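Local coordinates for protein inositol-3-phosphate synthase (Caenorhabditis elegans, PDB 1VKO) that belongs to the inositol-phosphate synthase family and binds nicotinamide-adenine-dinucleotide on a Rossmann-type domain, within an assembly of four chains, at residues V120-L128 and F139-S150; G217-E225 and M269-V279. All coordinates share one frame; numbering follows the deposited sequence.

Interaction 1 of 2, residues V120-L128 and F139-S150; sequences VTQTATVHL and FVPFKDIVPILS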
loop_
_atom_site.group_PDB
_atom_site.type_symbol
_atom_site.label_atom_id
_atom_site.label_comp_id
_atom_site.label_asym_id
_atom_site.label_seq_id
_atom_site.Cartn_x
_atom_site.Cartn_y
_atom_site.Cartn_z
ATOM N N VAL A 120 19.166 -18.640 -8.665
ATOM C CA VAL A 120 20.426 -17.917 -8.897
ATOM C C VAL A 120 21.329 -18.694 -9.869
ATOM O O VAL A 120 21.844 -18.118 -10.844
ATOM C CB VAL A 120 21.208 -17.588 -7.608
ATOM C CG1 VAL A 120 22.542 -16.915 -7.921
ATOM C CG2 VAL A 120 20.416 -16.657 -6.710
ATOM N N THR A 121 21.495 -19.996 -9.651
ATOM C CA THR A 121 22.482 -20.746 -10.431
ATOM C C THR A 121 22.076 -20.864 -11.887
ATOM O O THR A 121 22.933 -20.855 -12.734
ATOM C CB THR A 121 22.765 -22.128 -9.831
ATOM O OG1 THR A 121 21.558 -22.909 -9.749
ATOM C CG2 THR A 121 23.246 -22.002 -8.378
ATOM N N GLN A 122 20.772 -20.938 -12.169
ATOM C CA GLN A 122 20.305 -21.193 -13.513
ATOM C C GLN A 122 20.096 -19.911 -14.285
ATOM O O GLN A 122 20.104 -19.960 -15.502
ATOM C CB GLN A 122 19.006 -22.020 -13.564
ATOM C CG GLN A 122 19.082 -23.429 -12.997
ATOM C CD GLN A 122 20.312 -24.229 -13.480
ATOM O OE1 GLN A 122 21.177 -24.593 -12.677
ATOM N NE2 GLN A 122 20.378 -24.500 -14.778
ATOM N N THR A 123 19.913 -18.772 -13.595
ATOM C CA THR A 123 19.564 -17.507 -14.271
ATOM C C THR A 123 20.282 -16.209 -13.854
ATOM O O THR A 123 20.165 -15.204 -14.564
ATOM C CB THR A 123 17.988 -17.276 -14.358
ATOM O OG1 THR A 123 17.489 -16.723 -13.142
ATOM C CG2 THR A 123 17.239 -18.580 -14.449
ATOM N N ALA A 124 21.021 -16.191 -12.746
ATOM C CA ALA A 124 21.871 -15.015 -12.483
ATOM C C ALA A 124 22.958 -14.873 -13.550
ATOM O O ALA A 124 23.454 -15.875 -14.095
ATOM C CB ALA A 124 22.493 -15.070 -11.082
ATOM N N THR A 125 23.288 -13.634 -13.904
ATOM C CA THR A 125 24.499 -13.412 -14.690
ATOM C C THR A 125 25.515 -12.654 -13.841
ATOM O O THR A 125 25.176 -12.052 -12.807
ATOM C CB THR A 125 24.246 -12.667 -15.987
ATOM O OG1 THR A 125 23.626 -11.421 -15.680
ATOM C CG2 THR A 125 23.253 -13.432 -16.930
ATOM N N VAL A 126 26.766 -12.722 -14.287
ATOM C CA VAL A 126 27.907 -12.264 -13.514
ATOM C C VAL A 126 28.711 -11.287 -14.372
ATOM O O VAL A 126 28.809 -11.452 -15.580
ATOM C CB VAL A 126 28.768 -13.483 -13.073
ATOM C CG1 VAL A 126 29.799 -13.093 -12.061
ATOM C CG2 VAL A 126 27.866 -14.587 -12.501
ATOM N N HIS A 127 29.274 -10.272 -13.744
ATOM C CA HIS A 127 30.002 -9.241 -14.445
ATOM C C HIS A 127 31.504 -9.571 -14.397
ATOM O O HIS A 127 32.111 -9.509 -13.325
ATOM C CB HIS A 127 29.705 -7.907 -13.775
ATOM C CG HIS A 127 30.115 -6.714 -14.570
ATOM N ND1 HIS A 127 30.410 -5.501 -13.979
ATOM C CD2 HIS A 127 30.295 -6.538 -15.899
ATOM C CE1 HIS A 127 30.747 -4.629 -14.913
ATOM N NE2 HIS A 127 30.685 -5.233 -16.086
ATOM N N LEU A 128 32.079 -9.943 -15.558
ATOM C CA LEU A 128 33.535 -10.150 -15.718
ATOM C C LEU A 128 34.307 -8.885 -16.109
ATOM O O LEU A 128 35.542 -8.847 -15.968
ATOM C CB LEU A 128 33.832 -11.207 -16.767
ATOM C CG LEU A 128 33.246 -12.619 -16.781
ATOM C CD1 LEU A 128 32.870 -13.116 -15.379
ATOM C CD2 LEU A 128 32.044 -12.590 -17.668
ATOM N N PHE A 139 28.568 -9.798 -19.367
ATOM C CA PHE A 139 27.829 -10.513 -18.354
ATOM C C PHE A 139 27.630 -11.955 -18.799
ATOM O O PHE A 139 27.111 -12.213 -19.881
ATOM C CB PHE A 139 26.483 -9.823 -18.137
ATOM C CG PHE A 139 26.562 -8.599 -17.249
ATOM C CD1 PHE A 139 26.398 -8.708 -15.860
ATOM C CD2 PHE A 139 26.773 -7.335 -17.797
ATOM C CE1 PHE A 139 26.462 -7.583 -15.035
ATOM C CE2 PHE A 139 26.838 -6.197 -16.972
ATOM C CZ PHE A 139 26.696 -6.335 -15.597
ATOM N N VAL A 140 28.072 -12.906 -17.990
ATOM C CA VAL A 140 27.871 -14.297 -18.357
ATOM C C VAL A 140 26.973 -14.990 -17.351
ATOM O O VAL A 140 26.924 -14.587 -16.169
ATOM C CB VAL A 140 29.190 -15.088 -18.479
ATOM C CG1 VAL A 140 30.054 -14.521 -19.617
ATOM C CG2 VAL A 140 29.913 -15.156 -17.124
ATOM N N PRO A 141 26.248 -16.002 -17.822
ATOM C CA PRO A 141 25.468 -16.835 -16.935
ATOM C C PRO A 141 26.384 -17.408 -15.850
ATOM O O PRO A 141 27.509 -17.850 -16.131
ATOM C CB PRO A 141 24.939 -17.947 -17.860
ATOM C CG PRO A 141 24.914 -17.304 -19.233
ATOM C CD PRO A 141 26.121 -16.415 -19.239
ATOM N N PHE A 142 25.908 -17.377 -14.616
ATOM C CA PHE A 142 26.550 -18.070 -13.547
ATOM C C PHE A 142 26.986 -19.496 -13.940
ATOM O O PHE A 142 28.079 -19.948 -13.556
ATOM C CB PHE A 142 25.586 -18.129 -12.374
ATOM C CG PHE A 142 26.216 -18.589 -11.107
ATOM C CD1 PHE A 142 26.834 -17.675 -10.264
ATOM C CD2 PHE A 142 26.200 -19.942 -10.755
ATOM C CE1 PHE A 142 27.444 -18.108 -9.091
ATOM C CE2 PHE A 142 26.792 -20.384 -9.586
ATOM C CZ PHE A 142 27.423 -19.464 -8.753
ATOM N N LYS A 143 26.145 -20.220 -14.677
ATOM C CA LYS A 143 26.405 -21.652 -14.888
ATOM C C LYS A 143 27.498 -21.886 -15.927
ATOM O O LYS A 143 27.948 -23.003 -16.097
ATOM C CB LYS A 143 25.127 -22.391 -15.263
ATOM C CG LYS A 143 24.450 -21.875 -16.543
ATOM C CD LYS A 143 22.995 -22.284 -16.551
ATOM C CE LYS A 143 22.266 -21.644 -17.687
ATOM N NZ LYS A 143 22.785 -22.333 -18.906
ATOM N N ASP A 144 27.927 -20.812 -16.596
ATOM C CA ASP A 144 29.011 -20.869 -17.558
ATOM C C ASP A 144 30.410 -20.706 -16.931
ATOM O O ASP A 144 31.416 -20.930 -17.594
ATOM C CB ASP A 144 28.805 -19.791 -18.623
ATOM C CG ASP A 144 27.640 -20.094 -19.555
ATOM O OD1 ASP A 144 26.915 -21.079 -19.344
ATOM O OD2 ASP A 144 27.360 -19.384 -20.532
ATOM N N ILE A 145 30.481 -20.296 -15.666
ATOM C CA ILE A 145 31.755 -19.991 -15.043
ATOM C C ILE A 145 32.508 -21.253 -14.602
ATOM O O ILE A 145 33.573 -21.538 -15.134
ATOM C CB ILE A 145 31.565 -18.983 -13.905
ATOM C CG1 ILE A 145 31.043 -17.667 -14.467
ATOM C CG2 ILE A 145 32.870 -18.749 -13.173
ATOM C CD1 ILE A 145 30.595 -16.687 -13.353
ATOM N N VAL A 146 31.978 -21.985 -13.620
ATOM C CA VAL A 146 32.418 -23.365 -13.388
ATOM C C VAL A 146 31.234 -24.302 -13.667
ATOM O O VAL A 146 30.095 -23.949 -13.400
ATOM C CB VAL A 146 33.097 -23.628 -11.997
ATOM C CG1 VAL A 146 34.385 -22.840 -11.853
ATOM C CG2 VAL A 146 32.198 -23.317 -10.856
ATOM N N PRO A 147 31.492 -25.439 -14.305
ATOM C CA PRO A 147 30.422 -26.380 -14.642
ATOM C C PRO A 147 29.636 -26.813 -13.409
ATOM O O PRO A 147 30.228 -27.196 -12.391
ATOM C CB PRO A 147 31.175 -27.568 -15.279
ATOM C CG PRO A 147 32.474 -26.968 -15.810
ATOM C CD PRO A 147 32.808 -25.876 -14.815
ATOM N N ILE A 148 28.308 -26.716 -13.486
ATOM C CA ILE A 148 27.431 -27.105 -12.370
ATOM C C ILE A 148 26.250 -27.896 -12.904
ATOM O O ILE A 148 25.996 -27.871 -14.085
ATOM C CB ILE A 148 26.930 -25.877 -11.569
ATOM C CG1 ILE A 148 26.202 -24.883 -12.488
ATOM C CG2 ILE A 148 28.076 -25.231 -10.799
ATOM C CD1 ILE A 148 25.520 -23.729 -11.795
ATOM N N LEU A 149 25.533 -28.603 -12.036
ATOM C CA LEU A 149 24.338 -29.327 -12.465
ATOM C C LEU A 149 23.241 -28.416 -13.029
ATOM O O LEU A 149 23.182 -27.225 -12.726
ATOM C CB LEU A 149 23.757 -30.106 -11.292
ATOM C CG LEU A 149 24.623 -31.154 -10.617
ATOM C CD1 LEU A 149 24.096 -31.362 -9.214
ATOM C CD2 LEU A 149 24.599 -32.453 -11.450
ATOM N N SER A 150 22.394 -28.990 -13.881
ATOM C CA SER A 150 21.095 -28.410 -14.174
ATOM C C SER A 150 20.121 -29.179 -13.339
ATOM O O SER A 150 20.341 -30.369 -13.100
ATOM C CB SER A 150 20.728 -28.643 -15.637
ATOM O OG SER A 150 19.313 -28.680 -15.809
HETATM O O HOH W 1 23.177 -19.406 -14.986
#

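Interaction 2 of 2, residues G217-E225 and M269-V279; sequences GDNKLEHLE and MESIRVNEDEV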
loop_
_atom_site.group_PDB
_atom_site.type_symbol
_atom_site.label_atom_id
_atom_site.label_comp_id
_atom_site.label_asym_id
_atom_site.label_seq_id
_atom_site.Cartn_x
_atom_site.Cartn_y
_atom_site.Cartn_z
ATOM N N GLY A 217 7.162 -48.228 15.628
ATOM C CA GLY A 217 8.024 -48.238 16.818
ATOM C C GLY A 217 8.438 -46.894 17.407
ATOM O O GLY A 217 8.246 -45.862 16.764
ATOM N N ASP A 218 9.036 -46.925 18.606
ATOM C CA ASP A 218 9.550 -45.709 19.292
ATOM C C ASP A 218 11.033 -45.777 19.615
ATOM O O ASP A 218 11.524 -44.984 20.408
ATOM C CB ASP A 218 8.818 -45.475 20.610
ATOM C CG ASP A 218 7.315 -45.463 20.440
ATOM O OD1 ASP A 218 6.793 -44.559 19.721
ATOM O OD2 ASP A 218 6.582 -46.324 20.993
ATOM N N ASN A 219 11.721 -46.753 19.030
ATOM C CA ASN A 219 13.160 -46.890 19.181
ATOM C C ASN A 219 13.803 -46.038 18.101
ATOM O O ASN A 219 13.682 -46.358 16.913
ATOM C CB ASN A 219 13.570 -48.364 19.027
ATOM C CG ASN A 219 15.043 -48.629 19.372
ATOM O OD1 ASN A 219 15.958 -47.901 18.949
ATOM N ND2 ASN A 219 15.278 -49.714 20.111
ATOM N N LYS A 220 14.477 -44.977 18.530
ATOM C CA LYS A 220 15.041 -43.961 17.641
ATOM C C LYS A 220 16.278 -44.449 16.902
ATOM O O LYS A 220 16.622 -43.917 15.824
ATOM C CB LYS A 220 15.361 -42.643 18.409
ATOM C CG LYS A 220 14.132 -42.048 19.086
ATOM C CD LYS A 220 14.303 -40.646 19.702
ATOM C CE LYS A 220 12.966 -40.133 20.264
ATOM N NZ LYS A 220 13.044 -38.679 20.649
ATOM N N LEU A 221 16.961 -45.436 17.485
ATOM C CA LEU A 221 18.135 -46.045 16.840
ATOM C C LEU A 221 17.713 -46.985 15.718
ATOM O O LEU A 221 18.373 -47.050 14.670
ATOM C CB LEU A 221 19.045 -46.772 17.841
ATOM C CG LEU A 221 20.229 -47.549 17.221
ATOM C CD1 LEU A 221 21.316 -46.591 16.700
ATOM C CD2 LEU A 221 20.824 -48.535 18.221
ATOM N N GLU A 222 16.610 -47.701 15.907
ATOM C CA GLU A 222 16.044 -48.442 14.790
ATOM C C GLU A 222 15.601 -47.487 13.706
ATOM O O GLU A 222 15.826 -47.751 12.534
ATOM C CB GLU A 222 14.877 -49.265 15.225
ATOM C CG GLU A 222 15.251 -50.525 15.970
ATOM C CD GLU A 222 14.282 -51.636 15.647
ATOM O OE1 GLU A 222 13.055 -51.355 15.735
ATOM O OE2 GLU A 222 14.749 -52.751 15.281
ATOM N N HIS A 223 15.035 -46.336 14.098
ATOM C CA HIS A 223 14.684 -45.309 13.123
ATOM C C HIS A 223 15.888 -44.826 12.352
ATOM O O HIS A 223 15.842 -44.761 11.121
ATOM C CB HIS A 223 13.909 -44.168 13.747
ATOM C CG HIS A 223 12.562 -44.587 14.233
ATOM N ND1 HIS A 223 11.917 -43.969 15.283
ATOM C CD2 HIS A 223 11.753 -45.595 13.834
ATOM C CE1 HIS A 223 10.771 -44.584 15.516
ATOM N NE2 HIS A 223 10.646 -45.573 14.649
ATOM N N LEU A 224 16.971 -44.544 13.079
ATOM C CA LEU A 224 18.236 -44.105 12.491
ATOM C C LEU A 224 18.716 -45.070 11.431
ATOM O O LEU A 224 19.139 -44.667 10.352
ATOM C CB LEU A 224 19.299 -43.956 13.583
ATOM C CG LEU A 224 20.707 -43.712 13.082
ATOM C CD1 LEU A 224 20.784 -42.484 12.227
ATOM C CD2 LEU A 224 21.605 -43.560 14.288
ATOM N N GLU A 225 18.639 -46.349 11.760
ATOM C CA GLU A 225 19.095 -47.407 10.887
ATOM C C GLU A 225 18.193 -47.536 9.679
ATOM O O GLU A 225 18.649 -47.900 8.603
ATOM C CB GLU A 225 19.112 -48.727 11.656
ATOM C CG GLU A 225 20.385 -48.955 12.452
ATOM C CD GLU A 225 21.628 -48.983 11.584
ATOM O OE1 GLU A 225 21.555 -49.352 10.379
ATOM O OE2 GLU A 225 22.690 -48.630 12.111
ATOM N N MET A 269 25.059 -39.214 19.436
ATOM C CA MET A 269 24.973 -40.653 19.127
ATOM C C MET A 269 24.464 -41.426 20.312
ATOM O O MET A 269 23.610 -42.295 20.163
ATOM C CB MET A 269 26.329 -41.260 18.725
ATOM C CG MET A 269 26.913 -40.736 17.435
ATOM S SD MET A 269 25.697 -40.628 16.129
ATOM C CE MET A 269 25.472 -42.361 15.701
ATOM N N GLU A 270 24.999 -41.121 21.489
ATOM C CA GLU A 270 24.518 -41.777 22.703
ATOM C C GLU A 270 23.032 -41.474 22.977
ATOM O O GLU A 270 22.272 -42.405 23.259
ATOM C CB GLU A 270 25.412 -41.459 23.916
ATOM C CG GLU A 270 24.910 -42.017 25.254
ATOM C CD GLU A 270 25.093 -43.526 25.441
ATOM O OE1 GLU A 270 25.470 -44.237 24.486
ATOM O OE2 GLU A 270 24.844 -44.013 26.567
ATOM N N SER A 271 22.610 -40.206 22.876
ATOM C CA SER A 271 21.192 -39.862 23.110
ATOM C C SER A 271 20.249 -40.683 22.202
ATOM O O SER A 271 19.152 -41.083 22.624
ATOM C CB SER A 271 20.926 -38.373 22.938
ATOM O OG SER A 271 21.820 -37.599 23.718
ATOM N N ILE A 272 20.683 -40.951 20.972
ATOM C CA ILE A 272 19.898 -41.793 20.056
ATOM C C ILE A 272 19.874 -43.255 20.524
ATOM O O ILE A 272 18.867 -43.952 20.420
ATOM C CB ILE A 272 20.441 -41.681 18.620
ATOM C CG1 ILE A 272 20.381 -40.229 18.135
ATOM C CG2 ILE A 272 19.676 -42.625 17.668
ATOM C CD1 ILE A 272 20.969 -39.992 16.732
ATOM N N ARG A 273 21.004 -43.718 21.034
ATOM C CA ARG A 273 21.100 -45.088 21.528
ATOM C C ARG A 273 20.185 -45.314 22.746
ATOM O O ARG A 273 19.458 -46.286 22.777
ATOM C CB ARG A 273 22.551 -45.443 21.855
ATOM C CG ARG A 273 22.920 -46.935 21.619
ATOM C CD ARG A 273 24.208 -47.349 22.333
ATOM N NE ARG A 273 24.088 -46.941 23.728
ATOM C CZ ARG A 273 23.989 -47.773 24.746
ATOM N NH1 ARG A 273 24.070 -49.083 24.535
ATOM N NH2 ARG A 273 23.833 -47.290 25.974
ATOM N N VAL A 274 20.207 -44.397 23.710
ATOM C CA VAL A 274 19.411 -44.513 24.947
ATOM C C VAL A 274 17.975 -43.953 24.817
ATOM O O VAL A 274 17.268 -43.819 25.807
ATOM C CB VAL A 274 20.102 -43.814 26.170
ATOM C CG1 VAL A 274 21.478 -44.322 26.413
ATOM C CG2 VAL A 274 20.137 -42.327 25.990
ATOM N N ASN A 275 17.576 -43.591 23.597
ATOM C CA ASN A 275 16.202 -43.190 23.262
ATOM C C ASN A 275 15.704 -41.915 23.932
ATOM O O ASN A 275 14.526 -41.783 24.282
ATOM C CB ASN A 275 15.222 -44.326 23.516
ATOM C CG ASN A 275 14.229 -44.455 22.425
ATOM O OD1 ASN A 275 14.605 -44.622 21.263
ATOM N ND2 ASN A 275 12.946 -44.391 22.773
ATOM N N GLU A 276 16.619 -40.974 24.057
ATOM C CA GLU A 276 16.376 -39.681 24.634
ATOM C C GLU A 276 15.204 -38.972 23.955
ATOM O O GLU A 276 14.947 -39.169 22.768
ATOM C CB GLU A 276 17.668 -38.871 24.475
ATOM C CG GLU A 276 17.653 -37.488 25.064
ATOM C CD GLU A 276 17.311 -37.509 26.530
ATOM O OE1 GLU A 276 18.057 -38.167 27.309
ATOM O OE2 GLU A 276 16.283 -36.872 26.877
ATOM N N ASP A 277 14.507 -38.131 24.714
ATOM C CA ASP A 277 13.336 -37.435 24.221
ATOM C C ASP A 277 13.643 -36.233 23.341
ATOM O O ASP A 277 13.073 -36.126 22.271
ATOM C CB ASP A 277 12.419 -37.039 25.389
ATOM C CG ASP A 277 11.266 -38.011 25.566
ATOM O OD1 ASP A 277 10.220 -37.798 24.925
ATOM O OD2 ASP A 277 11.307 -39.016 26.304
ATOM N N GLU A 278 14.522 -35.331 23.800
ATOM C CA GLU A 278 14.928 -34.145 23.040
ATOM C C GLU A 278 15.857 -34.509 21.889
ATOM O O GLU A 278 16.916 -33.907 21.714
ATOM C CB GLU A 278 15.604 -33.084 23.945
ATOM C CG GLU A 278 14.671 -32.229 24.808
ATOM C CD GLU A 278 13.601 -31.489 24.008
ATOM O OE1 GLU A 278 13.928 -30.584 23.224
ATOM O OE2 GLU A 278 12.404 -31.794 24.181
ATOM N N VAL A 279 15.468 -35.498 21.109
ATOM C CA VAL A 279 16.141 -35.830 19.860
ATOM C C VAL A 279 15.068 -35.849 18.776
ATOM O O VAL A 279 14.191 -36.698 18.792
ATOM C CB VAL A 279 16.887 -37.189 19.957
ATOM C CG1 VAL A 279 17.427 -37.633 18.598
ATOM C CG2 VAL A 279 18.014 -37.092 20.969
#

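Interaction 1 of 2, residues V120-L128 and F139-S150
The imidazole of His127 lies over one face of the Phe139 ring in an offset stack, centroids 4.4 Å apart and planes only 9° from parallel. CG of His127 stands anti to the backbone N (chi1 -166°), which lays the imidazole over the CE1-CZ-CE2 rim of the phenyl ring. On the other face Leu128 CD2 lies against both methyls of Val140, modelled so close (3.4 Å from CG1) that the exact fit is doubtful. The backbones pair as the end of a two-stranded antiparallel beta hairpin, strands 125-131 and 136-141, with Val126 and Val140 as a hydrogen-bonded pair: Val126 N reaches Val140 O at 2.7 Å, and Val140 N returns to Val126 O at 2.9 Å. Beyond the strands an almost straight bond (179°) runs from Phe142 N to Ala124 O. Val126 CG2 meets Ile145 CD1 at 3.5 Å, and Ile148 CD1 reaches the edge of the Phe142 ring while touching Thr121 CB. A water donates to Thr121 O and accepts from Lys143 N, bridging helix 120-123 to residues 139-150. Farther out, Gln137 holds His127 NE2, Asp450 binds Thr121 OG1, helix 498-513 packs on Phe142, and Ser387 O of the second subunit bonds Thr125 OG1.

Interaction 2 of 2, residues G217-E225 and M269-V279
Lys220 NZ is gripped by two backbone carbonyls of the 269-279 segment, bonding to Glu276 O and to Val279 O, each at 2.9 Å and each in the carbonyl plane on a lone pair. The lysine chain is extended beyond CG, so the ammonium group reaches into the turn after helix 265-273, where Asp277 O also lies 3.0 Å from NZ. These carbonyls, with the carboxylate of Asp277 not far away, would probably stabilise the positive charge. The Asn275 amide reads the backbone at the start of helix 220-238 with both its ends: OD1 accepts from Lys220 N at 2.8 Å along a nearly straight line (172°), and ND2 donates to Asp218 O, which sits close to the amide plane. Asn219, at the N-cap position, turns its own OD1 back to Glu222 N and, weakly, to Leu221 N. The first turn of the helix is therefore met by two asparagines, one from each segment.

Below this polar layer the contact becomes apolar. Ile272 points CG2, anti to its own backbone N, at the first turn of the other helix, 3.8 Å from Lys220 O and also against Leu221 CB. Leu224 CD2 packs on that methyl at 4.0 Å and reaches the Met269 CE methyl. Helix 281-291 adds Ile284 against Lys220 and Val287 against Leu224. The short helical segments run at 114° to each other, and the contact joins an N-capped helix start to a helix C-terminal turn at the periphery of the NAD-binding Rossmann-type domain.

From the N terminus, interaction 1 closes over ten residues, the rest of the two hairpin strands and the turn between them. Past strand 154-159, at one border of the parallel sheet, interaction 2 opens at 217-225, spans strand 242-247 of the same sheet and closes at 269-279. In series, neither nested nor crossed, interactions 1 and 2 have centres about 42 Å apart and nearest atoms about 24 Å apart. Interaction 1 ties helix 120-123 and the hairpin to residues 142-150, with helices 440-458 and 498-513 packed on them, and meets the second subunit; interaction 2 ties the start of helix 220-238 to the end of helix 265-273, beside helix 281-291, within one chain.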